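Side-chain contacts in carboxypeptidase D (Drosophila melanogaster, PDB 3MN8), which removes C-terminal arginine or lysine from peptides and proteins as a zinc metallocarboxypeptidase, represented here by the first, active carboxypeptidase-like domain of the longer protein: residues S33-P38 with Q319-N324; V163-A168 with L173-P178; T254-H259 with G274-G279. One frame throughout, in Å; residues are numbered along the deposited sequence.

Contact 1: residues S33-P38 with Q319-N324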
loop_
_atom_site.group_PDB
_atom_site.type_symbol
_atom_site.label_atom_id
_atom_site.label_comp_id
_atom_site.label_asym_id
_atom_site.label_seq_id
_atom_site.Cartn_x
_atom_site.Cartn_y
_atom_site.Cartn_z
ATOM N N SER A 33 -10.159 3.161 -22.445
ATOM C CA SER A 33 -9.513 2.987 -23.741
ATOM C C SER A 33 -8.144 2.315 -23.610
ATOM O O SER A 33 -7.686 1.614 -24.529
ATOM C CB SER A 33 -9.367 4.338 -24.447
ATOM O OG SER A 33 -8.459 5.181 -23.762
ATOM N N PHE A 34 -7.506 2.527 -22.462
ATOM C CA PHE A 34 -6.175 1.987 -22.210
ATOM C C PHE A 34 -6.064 0.483 -22.458
ATOM O O PHE A 34 -4.984 -0.087 -22.339
ATOM C CB PHE A 34 -5.668 2.364 -20.801
ATOM C CG PHE A 34 -6.634 2.049 -19.668
ATOM C CD1 PHE A 34 -6.686 0.783 -19.100
ATOM C CD2 PHE A 34 -7.453 3.037 -19.139
ATOM C CE1 PHE A 34 -7.555 0.504 -18.052
ATOM C CE2 PHE A 34 -8.328 2.765 -18.085
ATOM C CZ PHE A 34 -8.377 1.502 -17.542
ATOM N N LEU A 35 -7.174 -0.149 -22.825
ATOM C CA LEU A 35 -7.193 -1.585 -23.087
ATOM C C LEU A 35 -7.066 -1.935 -24.576
ATOM O O LEU A 35 -6.893 -3.102 -24.928
ATOM C CB LEU A 35 -8.486 -2.192 -22.546
ATOM C CG LEU A 35 -8.930 -1.727 -21.160
ATOM C CD1 LEU A 35 -10.379 -2.143 -20.907
ATOM C CD2 LEU A 35 -7.987 -2.253 -20.075
ATOM N N GLN A 36 -7.152 -0.935 -25.448
ATOM C CA GLN A 36 -7.285 -1.182 -26.886
ATOM C C GLN A 36 -5.983 -1.649 -27.543
ATOM O O GLN A 36 -5.872 -1.677 -28.765
ATOM C CB GLN A 36 -7.781 0.092 -27.572
ATOM C CG GLN A 36 -8.222 -0.075 -29.014
ATOM C CD GLN A 36 -9.675 -0.485 -29.126
ATOM O OE1 GLN A 36 -10.274 -0.423 -30.207
ATOM N NE2 GLN A 36 -10.257 -0.903 -28.002
ATOM N N GLN A 37 -5.005 -2.018 -26.727
ATOM C CA GLN A 37 -3.652 -2.251 -27.209
ATOM C C GLN A 37 -2.812 -2.916 -26.118
ATOM O O GLN A 37 -1.872 -2.317 -25.583
ATOM C CB GLN A 37 -3.027 -0.914 -27.612
ATOM C CG GLN A 37 -3.236 0.229 -26.596
ATOM C CD GLN A 37 -2.022 0.483 -25.709
ATOM O OE1 GLN A 37 -1.856 -0.163 -24.673
ATOM N NE2 GLN A 37 -1.179 1.437 -26.102
ATOM N N PRO A 38 -3.151 -4.165 -25.780
ATOM C CA PRO A 38 -2.499 -4.866 -24.670
ATOM C C PRO A 38 -1.002 -5.051 -24.901
ATOM O O PRO A 38 -0.586 -5.590 -25.928
ATOM C CB PRO A 38 -3.202 -6.224 -24.648
ATOM C CG PRO A 38 -4.474 -6.022 -25.424
ATOM C CD PRO A 38 -4.152 -5.000 -26.459
ATOM N N GLN A 319 -8.099 -8.967 -19.051
ATOM C CA GLN A 319 -8.797 -9.796 -18.045
ATOM C C GLN A 319 -8.386 -9.498 -16.587
ATOM O O GLN A 319 -9.237 -9.358 -15.684
ATOM C CB GLN A 319 -8.561 -11.290 -18.318
ATOM C CG GLN A 319 -9.627 -11.971 -19.163
ATOM C CD GLN A 319 -9.108 -12.374 -20.533
ATOM O OE1 GLN A 319 -9.511 -13.400 -21.087
ATOM N NE2 GLN A 319 -8.199 -11.566 -21.084
ATOM N N GLU A 320 -7.074 -9.439 -16.362
ATOM C CA GLU A 320 -6.540 -9.123 -15.048
ATOM C C GLU A 320 -7.094 -7.788 -14.587
ATOM O O GLU A 320 -7.408 -7.607 -13.404
ATOM C CB GLU A 320 -5.009 -9.085 -15.066
ATOM C CG GLU A 320 -4.348 -10.399 -15.511
ATOM C CD GLU A 320 -4.594 -11.575 -14.552
ATOM O OE1 GLU A 320 -5.352 -11.416 -13.569
ATOM O OE2 GLU A 320 -4.020 -12.667 -14.781
ATOM N N TRP A 321 -7.236 -6.849 -15.518
ATOM C CA TRP A 321 -7.798 -5.551 -15.154
ATOM C C TRP A 321 -9.227 -5.673 -14.612
ATOM O O TRP A 321 -9.542 -5.123 -13.553
ATOM C CB TRP A 321 -7.751 -4.548 -16.314
ATOM C CG TRP A 321 -8.618 -3.351 -16.039
ATOM C CD1 TRP A 321 -9.821 -3.073 -16.603
ATOM C CD2 TRP A 321 -8.370 -2.306 -15.084
ATOM N NE1 TRP A 321 -10.332 -1.914 -16.082
ATOM C CE2 TRP A 321 -9.463 -1.420 -15.143
ATOM C CE3 TRP A 321 -7.329 -2.034 -14.184
ATOM C CZ2 TRP A 321 -9.548 -0.274 -14.340
ATOM C CZ3 TRP A 321 -7.413 -0.890 -13.393
ATOM C CH2 TRP A 321 -8.513 -0.027 -13.480
ATOM N N GLN A 322 -10.084 -6.396 -15.329
ATOM C CA GLN A 322 -11.486 -6.505 -14.941
ATOM C C GLN A 322 -11.683 -7.203 -13.597
ATOM O O GLN A 322 -12.617 -6.881 -12.859
ATOM C CB GLN A 322 -12.305 -7.205 -16.020
ATOM C CG GLN A 322 -13.489 -6.389 -16.485
ATOM C CD GLN A 322 -13.068 -5.149 -17.249
ATOM O OE1 GLN A 322 -13.613 -4.061 -17.045
ATOM N NE2 GLN A 322 -12.086 -5.306 -18.133
ATOM N N ARG A 323 -10.805 -8.151 -13.280
ATOM C CA ARG A 323 -10.870 -8.855 -11.994
ATOM C C ARG A 323 -10.431 -7.987 -10.814
ATOM O O ARG A 323 -11.113 -7.910 -9.785
ATOM C CB ARG A 323 -10.006 -10.114 -12.042
ATOM C CG ARG A 323 -10.297 -10.970 -13.250
ATOM C CD ARG A 323 -9.296 -12.094 -13.385
ATOM N NE ARG A 323 -9.770 -13.149 -14.278
ATOM C CZ ARG A 323 -9.001 -14.140 -14.706
ATOM N NH1 ARG A 323 -7.730 -14.194 -14.318
ATOM N NH2 ARG A 323 -9.495 -15.071 -15.516
ATOM N N ASN A 324 -9.285 -7.332 -10.967
ATOM C CA ASN A 324 -8.690 -6.606 -9.866
ATOM C C ASN A 324 -9.290 -5.222 -9.702
ATOM O O ASN A 324 -9.140 -4.590 -8.654
ATOM C CB ASN A 324 -7.185 -6.508 -10.063
ATOM C CG ASN A 324 -6.504 -7.861 -10.014
ATOM O OD1 ASN A 324 -5.966 -8.252 -8.978
ATOM N ND2 ASN A 324 -6.527 -8.589 -11.135
#

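Contact 2: residues V163-A168 with L173-P178. With GEM ((2-guanidinoethylmercapto)succinic acid), chain G.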
loop_
_atom_site.group_PDB
_atom_site.type_symbol
_atom_site.label_atom_id
_atom_site.label_comp_id
_atom_site.label_asym_id
_atom_site.label_seq_id
_atom_site.Cartn_x
_atom_site.Cartn_y
_atom_site.Cartn_z
ATOM N N VAL A 163 17.202 -14.781 -11.736
ATOM C CA VAL A 163 17.556 -13.577 -12.460
ATOM C C VAL A 163 16.292 -12.852 -12.919
ATOM O O VAL A 163 15.343 -13.459 -13.437
ATOM C CB VAL A 163 18.480 -13.865 -13.649
ATOM C CG1 VAL A 163 18.436 -12.716 -14.643
ATOM C CG2 VAL A 163 19.913 -14.131 -13.159
ATOM N N GLY A 164 16.283 -11.544 -12.695
ATOM C CA GLY A 164 15.124 -10.716 -12.979
ATOM C C GLY A 164 14.288 -10.466 -11.735
ATOM O O GLY A 164 13.692 -9.404 -11.576
ATOM N N ARG A 165 14.247 -11.457 -10.849
ATOM C CA ARG A 165 13.509 -11.335 -9.604
ATOM C C ARG A 165 14.191 -10.300 -8.716
ATOM O O ARG A 165 13.567 -9.330 -8.296
ATOM C CB ARG A 165 13.402 -12.700 -8.901
ATOM C CG ARG A 165 12.673 -12.661 -7.560
ATOM C CD ARG A 165 12.549 -14.048 -6.931
ATOM N NE ARG A 165 12.389 -13.981 -5.478
ATOM C CZ ARG A 165 11.221 -14.052 -4.846
ATOM N NH1 ARG A 165 10.101 -14.194 -5.538
ATOM N NH2 ARG A 165 11.168 -13.988 -3.520
ATOM N N GLY A 166 15.477 -10.493 -8.447
ATOM C CA GLY A 166 16.230 -9.560 -7.624
ATOM C C GLY A 166 16.672 -8.411 -8.502
ATOM O O GLY A 166 16.370 -8.405 -9.699
ATOM N N ASN A 167 17.372 -7.436 -7.924
ATOM C CA ASN A 167 17.819 -6.286 -8.708
ATOM C C ASN A 167 19.013 -6.649 -9.576
ATOM O O ASN A 167 19.237 -7.826 -9.882
ATOM C CB ASN A 167 18.078 -5.036 -7.843
ATOM C CG ASN A 167 19.297 -5.168 -6.939
ATOM O OD1 ASN A 167 20.018 -6.170 -6.968
ATOM N ND2 ASN A 167 19.532 -4.141 -6.127
ATOM N N ALA A 168 19.771 -5.642 -9.987
ATOM C CA ALA A 168 20.882 -5.882 -10.903
ATOM C C ALA A 168 22.046 -6.573 -10.202
ATOM O O ALA A 168 22.886 -7.186 -10.859
ATOM C CB ALA A 168 21.339 -4.579 -11.555
ATOM N N LEU A 173 15.014 -7.808 -3.119
ATOM C CA LEU A 173 14.617 -6.587 -2.443
ATOM C C LEU A 173 13.607 -6.860 -1.327
ATOM O O LEU A 173 13.503 -6.086 -0.376
ATOM C CB LEU A 173 14.082 -5.573 -3.454
ATOM C CG LEU A 173 15.119 -5.073 -4.466
ATOM C CD1 LEU A 173 14.471 -4.192 -5.530
ATOM C CD2 LEU A 173 16.265 -4.341 -3.758
ATOM N N ASN A 174 12.881 -7.970 -1.424
ATOM C CA ASN A 174 11.920 -8.303 -0.387
ATOM C C ASN A 174 12.603 -9.058 0.723
ATOM O O ASN A 174 11.943 -9.713 1.530
ATOM C CB ASN A 174 10.752 -9.117 -0.928
ATOM C CG ASN A 174 9.466 -8.893 -0.146
ATOM O OD1 ASN A 174 9.320 -7.901 0.582
ATOM N ND2 ASN A 174 8.517 -9.809 -0.308
ATOM N N ARG A 175 13.932 -8.993 0.745
ATOM C CA ARG A 175 14.697 -9.407 1.926
ATOM C C ARG A 175 15.606 -8.288 2.423
ATOM O O ARG A 175 16.341 -8.460 3.388
ATOM C CB ARG A 175 15.545 -10.643 1.657
ATOM C CG ARG A 175 14.767 -11.792 1.099
ATOM C CD ARG A 175 13.536 -12.134 1.931
ATOM N NE ARG A 175 13.000 -13.400 1.468
ATOM C CZ ARG A 175 11.910 -13.586 0.733
ATOM N NH1 ARG A 175 11.595 -14.819 0.380
ATOM N NH2 ARG A 175 11.127 -12.584 0.370
ATOM N N ASP A 176 15.540 -7.134 1.770
ATOM C CA ASP A 176 16.565 -6.112 1.963
ATOM C C ASP A 176 16.166 -4.962 2.890
ATOM O O ASP A 176 16.975 -4.076 3.166
ATOM C CB ASP A 176 17.005 -5.565 0.607
ATOM C CG ASP A 176 18.340 -4.870 0.671
ATOM O OD1 ASP A 176 19.204 -5.338 1.435
ATOM O OD2 ASP A 176 18.524 -3.864 -0.045
ATOM N N PHE A 177 14.925 -4.974 3.368
ATOM C CA PHE A 177 14.433 -3.912 4.245
ATOM C C PHE A 177 14.805 -4.236 5.684
ATOM O O PHE A 177 15.005 -5.396 6.021
ATOM C CB PHE A 177 12.912 -3.733 4.087
ATOM C CG PHE A 177 12.506 -3.042 2.793
ATOM C CD1 PHE A 177 12.505 -3.737 1.576
ATOM C CD2 PHE A 177 12.137 -1.708 2.789
ATOM C CE1 PHE A 177 12.141 -3.110 0.391
ATOM C CE2 PHE A 177 11.777 -1.074 1.607
ATOM C CZ PHE A 177 11.777 -1.775 0.408
ATOM N N PRO A 178 14.932 -3.204 6.529
ATOM C CA PRO A 178 15.179 -3.400 7.958
ATOM C C PRO A 178 14.111 -4.305 8.601
ATOM O O PRO A 178 12.907 -4.187 8.324
ATOM C CB PRO A 178 15.089 -1.979 8.522
ATOM C CG PRO A 178 15.401 -1.075 7.364
ATOM C CD PRO A 178 14.877 -1.777 6.155
HETATM C C8 GEM G . 6.895 -13.734 -1.174
HETATM S S7 GEM G . 6.154 -12.275 -0.497
HETATM C C6 GEM G . 4.537 -12.882 -0.112
HETATM C C5 GEM G . 4.542 -14.133 0.764
HETATM N N3 GEM G . 5.004 -13.740 2.086
HETATM C C1 GEM G . 5.318 -14.546 3.095
HETATM N N4 GEM G . 5.728 -14.042 4.252
HETATM N N2 GEM G . 5.227 -15.864 2.949
HETATM C C9 GEM G . 8.367 -13.457 -1.328
HETATM O O14 GEM G . 8.779 -12.302 -1.079
HETATM O O15 GEM G . 9.126 -14.382 -1.687
HETATM C C10 GEM G . 6.253 -14.185 -2.497
HETATM C C11 GEM G . 6.461 -13.283 -3.707
HETATM O O12 GEM G . 5.446 -12.978 -4.380
HETATM O O13 GEM G . 7.620 -12.906 -4.018
#

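Contact 3: residues T254-H259 with G274-G279. With GEM ((2-guanidinoethylmercapto)succinic acid), chain G.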
loop_
_atom_site.group_PDB
_atom_site.type_symbol
_atom_site.label_atom_id
_atom_site.label_comp_id
_atom_site.label_asym_id
_atom_site.label_seq_id
_atom_site.Cartn_x
_atom_site.Cartn_y
_atom_site.Cartn_z
ATOM N N THR A 254 -11.259 -7.616 1.951
ATOM C CA THR A 254 -11.779 -6.612 1.028
ATOM C C THR A 254 -11.305 -6.873 -0.401
ATOM O O THR A 254 -12.082 -6.789 -1.347
ATOM C CB THR A 254 -11.334 -5.200 1.404
ATOM O OG1 THR A 254 -11.740 -4.908 2.745
ATOM C CG2 THR A 254 -11.955 -4.201 0.457
ATOM N N TYR A 255 -10.020 -7.178 -0.556
ATOM C CA TYR A 255 -9.462 -7.424 -1.881
ATOM C C TYR A 255 -9.901 -8.786 -2.428
ATOM O O TYR A 255 -10.379 -8.898 -3.561
ATOM C CB TYR A 255 -7.930 -7.326 -1.852
ATOM C CG TYR A 255 -7.324 -7.174 -3.227
ATOM C CD1 TYR A 255 -7.193 -8.278 -4.076
ATOM C CD2 TYR A 255 -6.895 -5.927 -3.687
ATOM C CE1 TYR A 255 -6.643 -8.147 -5.350
ATOM C CE2 TYR A 255 -6.345 -5.779 -4.958
ATOM C CZ TYR A 255 -6.223 -6.896 -5.787
ATOM O OH TYR A 255 -5.680 -6.765 -7.046
ATOM N N SER A 256 -9.741 -9.822 -1.618
ATOM C CA SER A 256 -10.041 -11.161 -2.087
ATOM C C SER A 256 -11.538 -11.310 -2.355
ATOM O O SER A 256 -11.941 -11.819 -3.404
ATOM C CB SER A 256 -9.554 -12.199 -1.075
ATOM O OG SER A 256 -9.707 -13.516 -1.578
ATOM N N ASP A 257 -12.359 -10.869 -1.404
ATOM C CA ASP A 257 -13.813 -10.989 -1.533
ATOM C C ASP A 257 -14.269 -10.406 -2.874
ATOM O O ASP A 257 -15.174 -10.936 -3.515
ATOM C CB ASP A 257 -14.543 -10.296 -0.364
ATOM C CG ASP A 257 -14.478 -11.095 0.943
ATOM O OD1 ASP A 257 -13.778 -12.123 0.975
ATOM O OD2 ASP A 257 -15.129 -10.699 1.944
ATOM N N ASN A 258 -13.627 -9.317 -3.291
ATOM C CA ASN A 258 -13.968 -8.644 -4.541
ATOM C C ASN A 258 -13.247 -9.185 -5.778
ATOM O O ASN A 258 -13.358 -8.618 -6.863
ATOM C CB ASN A 258 -13.725 -7.142 -4.413
ATOM C CG ASN A 258 -14.841 -6.443 -3.663
ATOM O OD1 ASN A 258 -15.911 -6.179 -4.222
ATOM N ND2 ASN A 258 -14.606 -6.148 -2.386
ATOM N N HIS A 259 -12.510 -10.279 -5.610
ATOM C CA HIS A 259 -11.728 -10.857 -6.695
ATOM C C HIS A 259 -12.283 -12.237 -6.995
ATOM O O HIS A 259 -12.103 -13.165 -6.212
ATOM C CB HIS A 259 -10.245 -10.939 -6.305
ATOM C CG HIS A 259 -9.331 -11.277 -7.449
ATOM N ND1 HIS A 259 -9.440 -12.448 -8.171
ATOM C CD2 HIS A 259 -8.284 -10.603 -7.985
ATOM C CE1 HIS A 259 -8.503 -12.478 -9.102
ATOM N NE2 HIS A 259 -7.790 -11.369 -9.015
ATOM N N GLY A 274 -10.563 -18.503 2.114
ATOM C CA GLY A 274 -11.100 -17.177 1.857
ATOM C C GLY A 274 -10.194 -16.373 0.944
ATOM O O GLY A 274 -10.440 -15.191 0.665
ATOM N N GLY A 275 -9.134 -17.026 0.483
ATOM C CA GLY A 275 -8.213 -16.415 -0.453
ATOM C C GLY A 275 -7.226 -15.464 0.185
ATOM O O GLY A 275 -6.587 -14.674 -0.502
ATOM N N ILE A 276 -7.102 -15.540 1.504
ATOM C CA ILE A 276 -6.129 -14.730 2.218
ATOM C C ILE A 276 -5.267 -15.616 3.105
ATOM O O ILE A 276 -5.632 -16.759 3.405
ATOM C CB ILE A 276 -6.810 -13.685 3.102
ATOM C CG1 ILE A 276 -7.555 -14.381 4.236
ATOM C CG2 ILE A 276 -7.771 -12.843 2.282
ATOM C CD1 ILE A 276 -8.144 -13.428 5.229
ATOM N N THR A 277 -4.123 -15.079 3.527
ATOM C CA THR A 277 -3.220 -15.803 4.412
ATOM C C THR A 277 -2.279 -14.882 5.154
ATOM O O THR A 277 -1.984 -13.778 4.710
ATOM C CB THR A 277 -2.338 -16.800 3.653
ATOM O OG1 THR A 277 -1.593 -17.576 4.602
ATOM C CG2 THR A 277 -1.367 -16.058 2.726
ATOM N N ASN A 278 -1.808 -15.352 6.297
ATOM C CA ASN A 278 -0.798 -14.652 7.061
ATOM C C ASN A 278 0.536 -14.963 6.401
ATOM O O ASN A 278 0.801 -16.123 6.059
ATOM C CB ASN A 278 -0.833 -15.159 8.501
ATOM C CG ASN A 278 0.307 -14.652 9.330
ATOM O OD1 ASN A 278 1.026 -15.447 9.933
ATOM N ND2 ASN A 278 0.480 -13.328 9.393
ATOM N N GLY A 279 1.365 -13.941 6.190
ATOM C CA GLY A 279 2.665 -14.158 5.569
ATOM C C GLY A 279 3.405 -15.345 6.178
ATOM O O GLY A 279 3.670 -16.361 5.508
HETATM C C8 GEM G . 6.895 -13.734 -1.174
HETATM S S7 GEM G . 6.154 -12.275 -0.497
HETATM C C6 GEM G . 4.537 -12.882 -0.112
HETATM C C5 GEM G . 4.542 -14.133 0.764
HETATM N N3 GEM G . 5.004 -13.740 2.086
HETATM C C1 GEM G . 5.318 -14.546 3.095
HETATM N N4 GEM G . 5.728 -14.042 4.252
HETATM N N2 GEM G . 5.227 -15.864 2.949
HETATM C C9 GEM G . 8.367 -13.457 -1.328
HETATM O O14 GEM G . 8.779 -12.302 -1.079
HETATM O O15 GEM G . 9.126 -14.382 -1.687
HETATM C C10 GEM G . 6.253 -14.185 -2.497
HETATM C C11 GEM G . 6.461 -13.283 -3.707
HETATM O O12 GEM G . 5.446 -12.978 -4.380
HETATM O O13 GEM G . 7.620 -12.906 -4.018
#

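Contact 1: residues S33-P38 with Q319-N324
F34 and W321 form a T-shaped aromatic pair: the edge of the phenylalanine ring points at the face of the indole six-membered ring, with centroids 5.3 Å apart and planes at 90°. F34 CZ meets W321 CZ2 at 3.8 Å, and F34 CE1 stands over the indole, 4.0 Å from W321 CE2. W321 presents this face because its CG is anti to the backbone N (chi1 166°), which carries the indole off the helix toward the 33-38 segment. The remaining apolar contact is aliphatic: L35 CD2 approaches W321 CD1 obliquely at 4.0 Å, the two side chains crossing at about a right angle, as those of F34 and W321 also do.

No hydrogen bond joins the two segments. W321 NE1 is bonded to E32, the residue before S33, which probably helps to hold the indole in this rotation.

The contact seats the N-terminal 3-10 turn 33-35, which precedes helix 43-56, on helix 317-333. Helix 106-121 closes the cluster, with the Y113 ring meeting that of F34 and the Y117 ring meeting that of W321.

Contact 2: residues V163-A168 with L173-P178
The backbones at R165 and N167 and at L173 and R175 are irregular loops with no hydrogen bond between them, the second turned by D176 N bonding to L173 O at 3.1 Å. R165 reaches out with CG anti to its own N (chi1 178°) and the chain extended to NE. Its NH2 donates a hydrogen bond to O15 of the bound guanidinoethylmercaptosuccinic acid at 2.8 Å, and its NH1 one to O13 of the second carboxylate at 3.2 Å. R175 bends at chi2 (-52°) and meets the first carboxylate through both terminal nitrogens, NH2 to O14 at 2.8 Å and NH1 to O15 at 3.2 Å. Converging on O15, R165 NH2 and R175 NH1 come within 4.0 Å. This is the anion site of M14 carboxypeptidases, where an adjacent Asn-Arg pair receives the substrate's C-terminal carboxylate; N174 ND2 also binds O14, at 2.6 Å. R165 also pairs with D172 and lies beside the zinc ligands H101 and E104. With a leucine in place of R175, the inhibitor carboxylate would probably lose two of its bonds and be freer to turn. Deeper in the loop, L173 CD2 lies 4.0 Å from N167 ND2, whose amide is bonded to Q195 and E197.

Contact 3: residues T254-H259 with G274-G279
Between S256 and G274 the flat group that matters is a peptide carbonyl, since no aromatic ring takes part. S256 OG donates to G274 O at 2.9 Å, arriving at a C=O...O angle of 133° and tilted 18° from the carbonyl plane. Two more flat groups lie nearby, one within 254-259 and one on the bound inhibitor. The N258 amide turns its edge to the helix, ND2 giving T254 O a bond of 2.8 Å that lies both in the amide plane and in the carbonyl plane. The inhibitor guanidinium meets the far end of 274-279, N2 donating to G279 O at 3.0 Å, with that oxygen standing well off the guanidinium plane.

The serine hydroxyl is directed outward from the helix because OG lies anti to the backbone N (chi1 -174°). There it also passes 3.4 Å from G275 CA, the backbones coming nearest at S256 and G275. A beta carbon on G275 would point at the helix and run into S256 OG, and the positive phi of that residue likewise suits glycine. One apolar touch completes the contact, S256 CB against I276 CG2 at 3.9 Å.

At the other end, N278 is the N-cap of helix 279-282, its OD1 bonded to H281 N. G279, the first residue of that helix, belongs to the inhibitor pocket, and a beta carbon there would crowd inhibitor N4.

The contact thus fastens the C-terminal end of helix 245-257 to one of the two edge strands, 276-278, of the eight-stranded mixed sheet. This strand runs parallel to strand 222-225 and is bonded through its backbone to A223 and Y225, I276 also touches A252 and H253 of the helix, and helix 317-333 lies against T254, N258 and H259.

In the fold
Contacts 1 and 3 are buried, contact 2 only partly so. Contact 1, although buried, sits farther out, about 21 Å from the chain centre against 15 Å for contact 3, and relies on aromatic and aliphatic packing. Contact 3 joins helix to sheet edge through a hydroxyl-carbonyl bond and glycines, whereas contact 2 gathers cationic side chains around a ligand anion. Helix 317-333 links contacts 1 and 3: N324 OD1 lies 2.5 Å from Y255 OH, a probable hydrogen bond. Contacts 2 and 3, about 9 Å apart at their nearest atoms, grip different ends of the inhibitor, its carboxylates and its guanidinium. Contact 1 lies away from that site.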